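Local coordinates for acyl-CoA Binding Protein (Moniliophthora perniciosa, PDB 3FP5), which probably binds long-chain acyl-CoA esters within a small bundle of helices, as other acyl-CoA binding proteins do in fatty acid metabolism, at residues M54-T57 with G58-K61; A6-D9 with K10-I14. All blocks are in the same frame, centred on the assembly; numbering follows the deposited sequence. Where two conformers were deposited one is given.

Interaction 1: M54-T57 with G58-K61; sequences MDFT and GKAK
The F56 ring meets the side chain of K59 obliquely, one helical turn on, with F56 CD1 4.2 Å from K59 CE. Over one ring face, toward the rim, lies the backbone carbonyl carbon of M54. The other flat group is the D55 carboxylate. Its atom OD1 takes the G58 N-H at 2.9 Å, from well above the carboxylate plane, 63° out of it. The bond is noticeably bent.

D55 is the N-cap of helix 56-66, and in the conformer described here this is its capping bond. CG stands anti to the backbone N (chi1 -176°), which carries the carboxylate to the open end of the helix, beside G58 N. The main-chain oxygen of D55 works as well: K59 N reaches D55 O at 2.8 Å, nearly along the C=O axis. In this conformer D55 holds the helix start by both side chain and backbone. A60 N bonds to F56 O at 3.2 Å and K61 N to T57 O at 3.1 Å.

K59 carries its CG between its own N and carbonyl carbon (chi1 77°). The extended chain then runs back past D55 O and F56 O, and CG lies 3.5 Å from F56 O. Its NZ is hydrogen-bonded to the backbone oxygen of L53, two residues before the cap. T57 and K61 lie side by side and point the same way, T57 CG2 touching K61 CE at 4.1 Å. K61 NZ has a long, weak ion pair with a bound MES molecule.

Four N-H groups near the helix start thus have acceptors: G58 a side chain, K59, A60 and K61 main-chain oxygens. The D55 carboxylate sits at the positive end of the helix dipole, which would tend to favour its charged form.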
ATOM      1  N   MET A  54      -4.224  23.704  -5.557  1.00 19.02           N
ATOM      2  CA  MET A  54      -5.607  23.366  -5.856  1.00 15.30           C
ATOM      3  C   MET A  54      -5.749  21.932  -6.378  1.00 16.69           C
ATOM      4  O   MET A  54      -6.854  21.471  -6.682  1.00 17.18           O
ATOM      5  CB  MET A  54      -6.214  24.395  -6.818  1.00 14.30           C
ATOM      6  CG  MET A  54      -6.256  25.819  -6.251  1.00 18.69           C
ATOM      7  SD  MET A  54      -7.225  25.983  -4.721  1.00 27.05           S
ATOM      8  CE  MET A  54      -8.505  24.784  -4.996  1.00 51.45           C
ATOM      9  N   ASP A  55      -4.631  21.219  -6.469  0.50 13.70           N
ATOM     10  CA  ASP A  55      -4.676  19.805  -6.818  0.50 15.29           C
ATOM     11  C   ASP A  55      -4.736  19.017  -5.522  0.50 16.19           C
ATOM     12  O   ASP A  55      -3.745  18.428  -5.099  0.50 16.87           O
ATOM     13  CB  ASP A  55      -3.446  19.403  -7.628  0.50 16.27           C
ATOM     14  CG  ASP A  55      -3.491  17.957  -8.088  0.50 11.25           C
ATOM     15  OD1 ASP A  55      -4.468  17.239  -7.771  0.50  9.57           O
ATOM     16  OD2 ASP A  55      -2.545  17.540  -8.782  0.50 12.90           O
ATOM     17  N   PHE A  56      -5.908  19.023  -4.892  1.00 16.29           N
ATOM     18  CA  PHE A  56      -6.066  18.465  -3.552  1.00 17.24           C
ATOM     19  C   PHE A  56      -5.616  17.018  -3.479  1.00 19.49           C
ATOM     20  O   PHE A  56      -4.815  16.641  -2.613  1.00 18.25           O
ATOM     21  CB  PHE A  56      -7.511  18.603  -3.085  1.00 19.76           C
ATOM     22  CG  PHE A  56      -7.996  20.013  -3.064  1.00 20.83           C
ATOM     23  CD1 PHE A  56      -7.603  20.873  -2.058  1.00 27.57           C
ATOM     24  CD2 PHE A  56      -8.846  20.482  -4.055  1.00 20.92           C
ATOM     25  CE1 PHE A  56      -8.050  22.176  -2.032  1.00 32.27           C
ATOM     26  CE2 PHE A  56      -9.298  21.783  -4.034  1.00 25.89           C
ATOM     27  CZ  PHE A  56      -8.897  22.632  -3.021  1.00 28.39           C
ATOM     28  N   THR A  57      -6.113  16.210  -4.403  1.00 16.79           N
ATOM     29  CA  THR A  57      -5.763  14.794  -4.416  1.00 17.47           C
ATOM     30  C   THR A  57      -4.274  14.590  -4.685  1.00 18.96           C
ATOM     31  O   THR A  57      -3.588  13.849  -3.966  1.00 17.90           O
ATOM     32  CB  THR A  57      -6.572  14.048  -5.483  1.00 18.42           C
ATOM     33  OG1 THR A  57      -7.965  14.126  -5.153  1.00 22.45           O
ATOM     34  CG2 THR A  57      -6.149  12.598  -5.548  1.00 26.20           C
ATOM     35  N   GLY A  58      -3.769  15.264  -5.713  1.00 17.32           N
ATOM     36  CA  GLY A  58      -2.372  15.141  -6.087  1.00 16.66           C
ATOM     37  C   GLY A  58      -1.407  15.565  -4.996  1.00 14.90           C
ATOM     38  O   GLY A  58      -0.396  14.905  -4.760  1.00 14.34           O
ATOM     39  N   LYS A  59      -1.709  16.664  -4.313  1.00 13.02           N
ATOM     40  CA  LYS A  59      -0.774  17.163  -3.302  1.00 13.48           C
ATOM     41  C   LYS A  59      -0.778  16.283  -2.044  1.00 14.50           C
ATOM     42  O   LYS A  59       0.249  16.141  -1.384  1.00 17.49           O
ATOM     43  CB  LYS A  59      -1.026  18.637  -2.982  1.00 19.45           C
ATOM     44  CG  LYS A  59      -2.209  18.926  -2.088  1.00 22.86           C
ATOM     45  CD  LYS A  59      -2.389  20.447  -1.975  1.00 29.05           C
ATOM     46  CE  LYS A  59      -3.502  20.829  -1.018  1.00 34.79           C
ATOM     47  NZ  LYS A  59      -3.593  22.311  -0.865  1.00 30.28           N
ATOM     48  N   ALA A  60      -1.926  15.674  -1.735  1.00 15.20           N
ATOM     49  CA  ALA A  60      -2.025  14.761  -0.597  1.00 17.77           C
ATOM     50  C   ALA A  60      -1.172  13.517  -0.860  1.00 18.40           C
ATOM     51  O   ALA A  60      -0.416  13.064   0.005  1.00 19.36           O
ATOM     52  CB  ALA A  60      -3.472  14.372  -0.347  1.00 21.61           C
ATOM     53  N   LYS A  61      -1.283  12.981  -2.068  1.00 12.39           N
ATOM     54  CA  LYS A  61      -0.456  11.853  -2.476  1.00 13.41           C
ATOM     55  C   LYS A  61       1.027  12.205  -2.431  1.00 12.83           C
ATOM     56  O   LYS A  61       1.846  11.421  -1.938  1.00 15.17           O
ATOM     57  CB  LYS A  61      -0.833  11.403  -3.889  1.00 15.23           C
ATOM     58  CG  LYS A  61      -2.154  10.667  -3.983  1.00 17.80           C
ATOM     59  CD  LYS A  61      -2.516  10.449  -5.453  1.00 24.10           C
ATOM     60  CE  LYS A  61      -3.589   9.391  -5.614  1.00 36.83           C
ATOM     61  NZ  LYS A  61      -3.753   8.998  -7.041  1.00 41.09           N
TER

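Interaction 2: A6-D9 with K10-I14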
ATOM      1  N   ALA A   6       7.951 -10.523  -4.548  1.00 12.85           N
ATOM      2  CA  ALA A   6       6.803 -11.345  -4.946  1.00 14.03           C
ATOM      3  C   ALA A   6       5.614 -11.134  -4.012  1.00 12.53           C
ATOM      4  O   ALA A   6       4.459 -11.023  -4.461  1.00 12.66           O
ATOM      5  CB  ALA A   6       7.192 -12.820  -4.987  1.00 14.49           C
ATOM      6  N   LYS A   7       5.881 -11.095  -2.707  1.00 10.93           N
ATOM      7  CA  LYS A   7       4.787 -10.877  -1.764  1.00 12.13           C
ATOM      8  C   LYS A   7       4.229  -9.451  -1.890  1.00 10.68           C
ATOM      9  O   LYS A   7       3.013  -9.231  -1.810  1.00 11.38           O
ATOM     10  CB  LYS A   7       5.218 -11.183  -0.331  1.00 12.68           C
ATOM     11  CG  LYS A   7       5.305 -12.688  -0.045  1.00 14.37           C
ATOM     12  CD  LYS A   7       5.588 -12.938   1.418  1.00 17.79           C
ATOM     13  CE  LYS A   7       5.955 -14.396   1.667  1.00 18.87           C
ATOM     14  NZ  LYS A   7       4.859 -15.335   1.292  1.00 20.84           N
ATOM     15  N   PHE A   8       5.114  -8.479  -2.097  1.00 10.15           N
ATOM     16  CA  PHE A   8       4.669  -7.119  -2.399  1.00 10.04           C
ATOM     17  C   PHE A   8       3.776  -7.097  -3.640  1.00 11.40           C
ATOM     18  O   PHE A   8       2.698  -6.507  -3.622  1.00 11.17           O
ATOM     19  CB  PHE A   8       5.883  -6.203  -2.601  1.00  8.91           C
ATOM     20  CG  PHE A   8       5.537  -4.846  -3.153  1.00  9.15           C
ATOM     21  CD1 PHE A   8       4.950  -3.884  -2.341  1.00  9.48           C
ATOM     22  CD2 PHE A   8       5.779  -4.541  -4.492  1.00 10.94           C
ATOM     23  CE1 PHE A   8       4.628  -2.614  -2.847  1.00 13.42           C
ATOM     24  CE2 PHE A   8       5.449  -3.276  -5.019  1.00 11.55           C
ATOM     25  CZ  PHE A   8       4.881  -2.311  -4.195  1.00 11.58           C
ATOM     26  N   ASP A   9       4.212  -7.747  -4.715  1.00 10.25           N
ATOM     27  CA  ASP A   9       3.443  -7.706  -5.960  1.00 10.65           C
ATOM     28  C   ASP A   9       2.062  -8.363  -5.770  1.00 10.39           C
ATOM     29  O   ASP A   9       1.052  -7.872  -6.280  1.00 11.88           O
ATOM     30  CB  ASP A   9       4.224  -8.362  -7.101  1.00 14.30           C
ATOM     31  CG  ASP A   9       5.443  -7.536  -7.540  1.00 16.58           C
ATOM     32  OD1 ASP A   9       5.510  -6.338  -7.218  1.00 17.02           O
ATOM     33  OD2 ASP A   9       6.314  -8.087  -8.229  1.00 21.41           O
ATOM     34  N   LYS A  10       2.008  -9.446  -5.006  1.00 10.89           N
ATOM     35  CA  LYS A  10       0.716 -10.083  -4.721  1.00 10.63           C
ATOM     36  C   LYS A  10      -0.188  -9.136  -3.915  1.00 11.42           C
ATOM     37  O   LYS A  10      -1.383  -8.989  -4.211  1.00 11.91           O
ATOM     38  CB  LYS A  10       0.923 -11.414  -3.986  1.00 10.93           C
ATOM     39  CG  LYS A  10      -0.360 -12.208  -3.686  1.00 11.86           C
ATOM     40  CD  LYS A  10      -1.237 -12.444  -4.933  1.00 12.40           C
ATOM     41  CE  LYS A  10      -0.538 -13.322  -5.959  1.00 14.72           C
ATOM     42  NZ  LYS A  10      -1.394 -13.688  -7.126  1.00 14.78           N
ATOM     43  N   ALA A  11       0.375  -8.480  -2.907  1.00 10.34           N
ATOM     44  CA  ALA A  11      -0.371  -7.508  -2.115  1.00  9.66           C
ATOM     45  C   ALA A  11      -0.947  -6.387  -2.995  1.00 11.22           C
ATOM     46  O   ALA A  11      -2.102  -5.989  -2.821  1.00 10.42           O
ATOM     47  CB  ALA A  11       0.505  -6.920  -1.000  1.00 11.95           C
ATOM     48  N   VAL A  12      -0.134  -5.871  -3.917  1.00 10.65           N
ATOM     49  CA  VAL A  12      -0.569  -4.819  -4.834  1.00 10.82           C
ATOM     50  C   VAL A  12      -1.754  -5.301  -5.686  1.00 11.99           C
ATOM     51  O   VAL A  12      -2.745  -4.592  -5.843  1.00 12.54           O
ATOM     52  CB  VAL A  12       0.590  -4.382  -5.750  1.00 11.76           C
ATOM     53  CG1 VAL A  12       0.090  -3.500  -6.904  1.00 11.24           C
ATOM     54  CG2 VAL A  12       1.644  -3.648  -4.929  1.00 11.69           C
ATOM     55  N   GLU A  13      -1.644  -6.508  -6.228  1.00 10.66           N
ATOM     56  CA  GLU A  13      -2.725  -7.084  -7.018  1.00 10.88           C
ATOM     57  C   GLU A  13      -4.013  -7.136  -6.206  1.00 13.59           C
ATOM     58  O   GLU A  13      -5.090  -6.818  -6.710  1.00 13.83           O
ATOM     59  CB  GLU A  13      -2.349  -8.490  -7.485  1.00 12.58           C
ATOM     60  CG  GLU A  13      -3.433  -9.161  -8.279  1.00 26.36           C
ATOM     61  CD  GLU A  13      -3.086 -10.591  -8.644  1.00 30.27           C
ATOM     62  OE1 GLU A  13      -1.996 -11.072  -8.224  1.00 19.49           O
ATOM     63  OE2 GLU A  13      -3.906 -11.216  -9.355  1.00 26.67           O
ATOM     64  N   ILE A  14      -3.894  -7.543  -4.945  1.00 12.09           N
ATOM     65  CA  ILE A  14      -5.058  -7.635  -4.064  1.00 11.90           C
ATOM     66  C   ILE A  14      -5.650  -6.247  -3.790  1.00 11.89           C
ATOM     67  O   ILE A  14      -6.851  -6.037  -3.933  1.00 15.10           O
ATOM     68  CB  ILE A  14      -4.707  -8.364  -2.746  1.00 12.01           C
ATOM     69  CG1 ILE A  14      -4.480  -9.855  -3.031  1.00 11.92           C
ATOM     70  CG2 ILE A  14      -5.808  -8.173  -1.709  1.00 17.62           C
ATOM     71  CD1 ILE A  14      -3.790 -10.587  -1.915  1.00 14.77           C
TER
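The apolar contact joins F8 and V12, one turn apart on helix 5-17. V12 CG2 sits over one face of the F8 ring in a CH-pi contact, 3.8 Å from the centroid and 19° off the ring normal. Its nearest ring atom is F8 CZ at 3.6 Å. F8 turns CG anti to its N (chi1 170°). V12 CG2 stands beside its own N, on the side of the preceding turn, where the F8 ring lies.

The backbone bonds are helical i to i+4 pairs. K10 N donates to A6 O at 3.0 Å and V12 N to F8 O at 2.9 Å. A11 N and E13 N bond in the same way to K7 O and D9 O.

K10, bent at chi2 and chi3, brings NZ to E13 OE1 at 2.9 Å in a salt bridge on the syn side of the carboxylate. D9 pairs with K5, and K7 NZ binds backbone oxygens of I103, E104 and A106.

F8 also meets the rings of Y77 and Y80 and touches F38. Together F8, A11, V12 and I14 face helices 28-42, 73-91 and 94-105. This packing belongs to the antiparallel four-helix bundle known for acyl-CoA binding proteins, with helix 94-105 as an additional helix here.

Overall arrangement
The two interactions are both local, and they lie on opposite sides of the chain's centre, about 26 Å apart between centres. Interaction 2 lies wholly within helix 5-17, whereas interaction 1 spans the turn and N-cap leading into helix 56-66. Interaction 1 is at the surface, and none of its touching residues is buried. Its chemistry is mainly polar: a capping carboxylate and backbone bonds. Interaction 2 is partly buried, with one side of helix 5-17 turned to the bundle. There a ring-to-methyl contact joins the regular backbone bonds. Its charged side chains pair along the helix or reach the chain's C-terminal end. The nearest atoms of the two are about 13 Å apart.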